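Local coordinates for sugar-binding transport ATP-binding protein (Pyrococcus horikoshii, PDB 1V43) that probably binds and hydrolyses ATP as the nucleotide-binding subunit of an ABC transporter that takes up sugars, at residues Ile68-Asp72 and Arg73-Tyr77; His97-Val100 and Tyr101-Ile104. All coordinates share one frame; numbering follows the deposited sequence.

Contact 1 of 2, residues Ile68-Asp72 and Arg73-Tyr77; sequences IYFGD and RDVTY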
loop_
_atom_site.group_PDB
_atom_site.type_symbol
_atom_site.label_atom_id
_atom_site.label_comp_id
_atom_site.label_asym_id
_atom_site.label_seq_id
_atom_site.Cartn_x
_atom_site.Cartn_y
_atom_site.Cartn_z
ATOM N N ILE A 68 -15.296 -8.773 31.772
ATOM C CA ILE A 68 -15.527 -7.702 30.800
ATOM C C ILE A 68 -16.637 -6.803 31.342
ATOM O O ILE A 68 -17.752 -7.271 31.590
ATOM C CB ILE A 68 -15.993 -8.260 29.430
ATOM C CG1 ILE A 68 -14.921 -9.169 28.830
ATOM C CG2 ILE A 68 -16.311 -7.117 28.490
ATOM C CD1 ILE A 68 -15.412 -9.964 27.607
ATOM N N TYR A 69 -16.339 -5.524 31.544
ATOM C CA TYR A 69 -17.347 -4.592 32.037
ATOM C C TYR A 69 -17.733 -3.576 30.954
ATOM O O TYR A 69 -16.918 -3.231 30.110
ATOM C CB TYR A 69 -16.836 -3.788 33.245
ATOM C CG TYR A 69 -16.648 -4.526 34.553
ATOM C CD1 TYR A 69 -15.391 -5.007 34.935
ATOM C CD2 TYR A 69 -17.713 -4.693 35.438
ATOM C CE1 TYR A 69 -15.198 -5.626 36.158
ATOM C CE2 TYR A 69 -17.534 -5.315 36.671
ATOM C CZ TYR A 69 -16.277 -5.776 37.025
ATOM O OH TYR A 69 -16.099 -6.384 38.246
ATOM N N PHE A 70 -18.993 -3.150 30.981
ATOM C CA PHE A 70 -19.532 -2.097 30.110
ATOM C C PHE A 70 -20.070 -1.195 31.203
ATOM O O PHE A 70 -21.000 -1.581 31.897
ATOM C CB PHE A 70 -20.710 -2.577 29.253
ATOM C CG PHE A 70 -20.304 -3.312 28.007
ATOM C CD1 PHE A 70 -21.263 -3.646 27.048
ATOM C CD2 PHE A 70 -18.969 -3.688 27.791
ATOM C CE1 PHE A 70 -20.906 -4.343 25.898
ATOM C CE2 PHE A 70 -18.599 -4.387 26.643
ATOM C CZ PHE A 70 -19.567 -4.715 25.693
ATOM N N GLY A 71 -19.489 -0.014 31.376
ATOM C CA GLY A 71 -19.933 0.834 32.460
ATOM C C GLY A 71 -19.637 0.047 33.728
ATOM O O GLY A 71 -18.569 -0.540 33.843
ATOM N N ASP A 72 -20.579 0.001 34.666
ATOM C CA ASP A 72 -20.371 -0.749 35.900
ATOM C C ASP A 72 -20.903 -2.166 35.792
ATOM O O ASP A 72 -20.735 -2.965 36.709
ATOM C CB ASP A 72 -21.069 -0.065 37.073
ATOM C CG ASP A 72 -20.461 1.273 37.405
ATOM O OD1 ASP A 72 -19.241 1.309 37.665
ATOM O OD2 ASP A 72 -21.201 2.283 37.411
ATOM N N ARG A 73 -21.541 -2.485 34.674
ATOM C CA ARG A 73 -22.112 -3.812 34.504
ATOM C C ARG A 73 -21.139 -4.887 34.014
ATOM O O ARG A 73 -20.447 -4.715 33.013
ATOM C CB ARG A 73 -23.322 -3.720 33.572
ATOM C CG ARG A 73 -24.051 -5.027 33.355
ATOM C CD ARG A 73 -25.356 -4.818 32.585
ATOM N NE ARG A 73 -25.145 -4.152 31.300
ATOM C CZ ARG A 73 -25.898 -4.353 30.221
ATOM N NH1 ARG A 73 -26.917 -5.203 30.269
ATOM N NH2 ARG A 73 -25.630 -3.708 29.091
ATOM N N ASP A 74 -21.076 -5.996 34.746
ATOM C CA ASP A 74 -20.220 -7.114 34.359
ATOM C C ASP A 74 -21.084 -7.787 33.296
ATOM O O ASP A 74 -22.177 -8.254 33.605
ATOM C CB ASP A 74 -20.010 -8.063 35.552
ATOM C CG ASP A 74 -19.063 -9.217 35.231
ATOM O OD1 ASP A 74 -18.975 -9.636 34.054
ATOM O OD2 ASP A 74 -18.413 -9.725 36.173
ATOM N N VAL A 75 -20.612 -7.829 32.052
ATOM C CA VAL A 75 -21.403 -8.428 30.977
ATOM C C VAL A 75 -20.778 -9.720 30.477
ATOM O O VAL A 75 -21.235 -10.312 29.504
ATOM C CB VAL A 75 -21.569 -7.434 29.781
ATOM C CG1 VAL A 75 -22.197 -6.135 30.258
ATOM C CG2 VAL A 75 -20.221 -7.155 29.133
ATOM N N THR A 76 -19.730 -10.152 31.163
ATOM C CA THR A 76 -19.002 -11.363 30.801
ATOM C C THR A 76 -19.862 -12.560 30.405
ATOM O O THR A 76 -19.580 -13.252 29.415
ATOM C CB THR A 76 -18.105 -11.828 31.962
ATOM O OG1 THR A 76 -17.370 -10.712 32.472
ATOM C CG2 THR A 76 -17.145 -12.912 31.494
ATOM N N TYR A 77 -20.909 -12.808 31.178
ATOM C CA TYR A 77 -21.761 -13.955 30.917
ATOM C C TYR A 77 -23.170 -13.649 30.408
ATOM O O TYR A 77 -24.090 -14.460 30.553
ATOM C CB TYR A 77 -21.788 -14.829 32.176
ATOM C CG TYR A 77 -20.406 -15.333 32.517
ATOM C CD1 TYR A 77 -19.835 -15.086 33.764
ATOM C CD2 TYR A 77 -19.639 -16.008 31.563
ATOM C CE1 TYR A 77 -18.529 -15.496 34.051
ATOM C CE2 TYR A 77 -18.342 -16.420 31.839
ATOM C CZ TYR A 77 -17.795 -16.156 33.092
ATOM O OH TYR A 77 -16.508 -16.551 33.377
#
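Phe70 and Arg73 close a tight beta hairpin by pairing through their backbones. Phe70 N donates to Arg73 O at 2.9 Å, and Arg73 N returns a bond to Phe70 O at 3.0 Å. A type II' turn runs from Phe70 to Arg73, with Gly71 and Asp72 at its corners, and the positive phi of Gly71 (62°) suits its place there. One step further on, past the non-hydrogen-bonded pair Tyr69-Asp74, Val75 N reaches Ile68 O at 3.0 Å.

Polar side chains hold the chain just past the short strand 73-74. Thr76 OG1 accepts from Ile68 N at 2.9 Å with a nearly straight N-H, while Asp74 OD1 takes the backbone N of Thr76 at 3.0 Å in an Asx turn. Asp74 OD2 goes on to a salt bridge with Arg67.

The apolar contacts centre on Val75. Its CG2 sits over the centre of the Phe70 ring, 3.9 Å from the centroid, a CH-pi contact, and also packs against Ile68 CG2. On the face with Asp74, Tyr69 brings CD2 obliquely to 3.6 Å from Asp74 CA, its CG standing beside its own backbone N (chi1 -70°). Putting a glycine here would probably leave the CA and CB of Asp74 without their aromatic cover.

The chemistry thus divides: carboxylate and hydroxyl satisfy the backbone where strand pairing ends, while Phe70 and Ile68 touch Ile57 and Met56 of helix 50-58, whose first residues bind ATP.

Contact 2 of 2, residues His97-Val100 and Tyr101-Ile104; sequences HMTV and YENI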
loop_
_atom_site.group_PDB
_atom_site.type_symbol
_atom_site.label_atom_id
_atom_site.label_comp_id
_atom_site.label_asym_id
_atom_site.label_seq_id
_atom_site.Cartn_x
_atom_site.Cartn_y
_atom_site.Cartn_z
ATOM N N HIS A 97 -32.835 -9.172 -0.707
ATOM C CA HIS A 97 -33.847 -8.619 -1.601
ATOM C C HIS A 97 -34.619 -7.467 -0.940
ATOM O O HIS A 97 -35.582 -6.944 -1.504
ATOM C CB HIS A 97 -34.814 -9.727 -2.035
ATOM C CG HIS A 97 -35.738 -9.330 -3.146
ATOM N ND1 HIS A 97 -36.779 -8.444 -2.972
ATOM C CD2 HIS A 97 -35.767 -9.692 -4.452
ATOM C CE1 HIS A 97 -37.410 -8.276 -4.120
ATOM N NE2 HIS A 97 -36.816 -9.021 -5.034
ATOM N N MET A 98 -34.188 -7.071 0.255
ATOM C CA MET A 98 -34.844 -5.983 0.967
ATOM C C MET A 98 -34.395 -4.630 0.427
ATOM O O MET A 98 -33.356 -4.516 -0.224
ATOM C CB MET A 98 -34.547 -6.059 2.469
ATOM C CG MET A 98 -35.063 -7.319 3.147
ATOM S SD MET A 98 -35.278 -7.125 4.938
ATOM C CE MET A 98 -37.088 -7.100 5.075
ATOM N N THR A 99 -35.195 -3.604 0.683
ATOM C CA THR A 99 -34.854 -2.264 0.234
ATOM C C THR A 99 -33.882 -1.684 1.271
ATOM O O THR A 99 -33.779 -2.209 2.375
ATOM C CB THR A 99 -36.114 -1.394 0.146
ATOM O OG1 THR A 99 -35.772 -0.110 -0.375
ATOM C CG2 THR A 99 -36.742 -1.230 1.496
ATOM N N VAL A 100 -33.153 -0.631 0.920
ATOM C CA VAL A 100 -32.233 -0.036 1.878
ATOM C C VAL A 100 -33.000 0.213 3.171
ATOM O O VAL A 100 -32.537 -0.144 4.255
ATOM C CB VAL A 100 -31.635 1.290 1.355
ATOM C CG1 VAL A 100 -30.844 1.986 2.465
ATOM C CG2 VAL A 100 -30.716 1.013 0.177
ATOM N N TYR A 101 -34.193 0.788 3.052
ATOM C CA TYR A 101 -35.005 1.063 4.228
ATOM C C TYR A 101 -35.280 -0.222 5.018
ATOM O O TYR A 101 -35.249 -0.230 6.255
ATOM C CB TYR A 101 -36.342 1.684 3.811
ATOM C CG TYR A 101 -37.227 2.106 4.971
ATOM C CD1 TYR A 101 -37.328 3.448 5.350
ATOM C CD2 TYR A 101 -37.982 1.163 5.679
ATOM C CE1 TYR A 101 -38.163 3.837 6.403
ATOM C CE2 TYR A 101 -38.821 1.545 6.746
ATOM C CZ TYR A 101 -38.905 2.876 7.101
ATOM O OH TYR A 101 -39.704 3.250 8.170
ATOM N N GLU A 102 -35.586 -1.294 4.296
ATOM C CA GLU A 102 -35.879 -2.577 4.924
ATOM C C GLU A 102 -34.614 -3.213 5.494
ATOM O O GLU A 102 -34.637 -3.818 6.566
ATOM C CB GLU A 102 -36.546 -3.522 3.916
ATOM C CG GLU A 102 -38.025 -3.231 3.709
ATOM C CD GLU A 102 -38.830 -3.390 4.992
ATOM O OE1 GLU A 102 -38.877 -4.519 5.526
ATOM O OE2 GLU A 102 -39.416 -2.391 5.470
ATOM N N ASN A 103 -33.513 -3.071 4.768
ATOM C CA ASN A 103 -32.242 -3.604 5.223
ATOM C C ASN A 103 -31.938 -2.971 6.587
ATOM O O ASN A 103 -31.741 -3.671 7.581
ATOM C CB ASN A 103 -31.146 -3.256 4.215
ATOM C CG ASN A 103 -29.818 -3.907 4.550
ATOM O OD1 ASN A 103 -29.270 -3.703 5.634
ATOM N ND2 ASN A 103 -29.292 -4.692 3.618
ATOM N N ILE A 104 -31.939 -1.642 6.638
ATOM C CA ILE A 104 -31.651 -0.935 7.885
ATOM C C ILE A 104 -32.713 -1.194 8.952
ATOM O O ILE A 104 -32.435 -1.126 10.157
ATOM C CB ILE A 104 -31.546 0.589 7.650
ATOM C CG1 ILE A 104 -30.455 0.875 6.620
ATOM C CG2 ILE A 104 -31.238 1.306 8.969
ATOM C CD1 ILE A 104 -30.326 2.345 6.222
#
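Thr99 meets Glu102 at the start of a short helix, methyl against methylene: Thr99 CG2 lies 3.2 Å from Glu102 CG and close to Glu102 CB as well. The threonine methyl occupies the position between its own backbone N and carbonyl carbon, which turns it in against the first helical turn and leaves OG1 anti to N (chi1 -176°), directed elsewhere. Met98 meets the same glutamate directly. Its CB rests 3.5 Å from Glu102 CB, and the chain then bends at its last torsion, bringing CE to 3.2 Å from Glu102 OE1. The two side chains cross at about a right angle. Val100 and Ile104, one turn apart, lie side by side and point the same way, with CG1 of Val100 3.8 Å from CD1 of Ile104.

Behind these side chains the backbone winds up. Asn103 N donates to Thr99 O at 2.6 Å and Ile104 N to Val100 O at 2.9 Å. Thr99 holds the N-cap position, yet its side chain makes no capping bond: OG1 instead hydrogen-bonds to the carbonyls of Leu135 and Arg137, and those bonds probably fix the rotation that presents the methyl to Glu102. Farther out, Tyr101 OH bonds to Asp119, tying this turn to helix 115-128.

The backbones of Val100 and Tyr101 pair with Arg137 and Leu135, stitching the helix start to the loop before helix 147-156. Val100 and Asn103 rest on Val150 of that helix and Ile104 on Ala153, so helix 100-105 packs against it with its buried side.

Overall arrangement
Contact 1 comes first along the chain and is complete before contact 2 begins; strand 85-89 runs between them. Their centres lie 33 Å apart and their nearest atoms about 20 Å, so they do not touch, although both belong to the ABC transporter ATPase region. Contact 1 sits at the edge of the antiparallel sheet formed by strands 24-34, 12-21, 65-70 and 73-74. Contact 2 instead belongs to the helical part, among helices 100-105, 115-128 and 147-156. Strand 85-89, an outermost strand of the mixed sheet, thus leads the chain from the antiparallel sheet out to the helices, the two peripheral parts of an ABC ATPase built around its P-loop core.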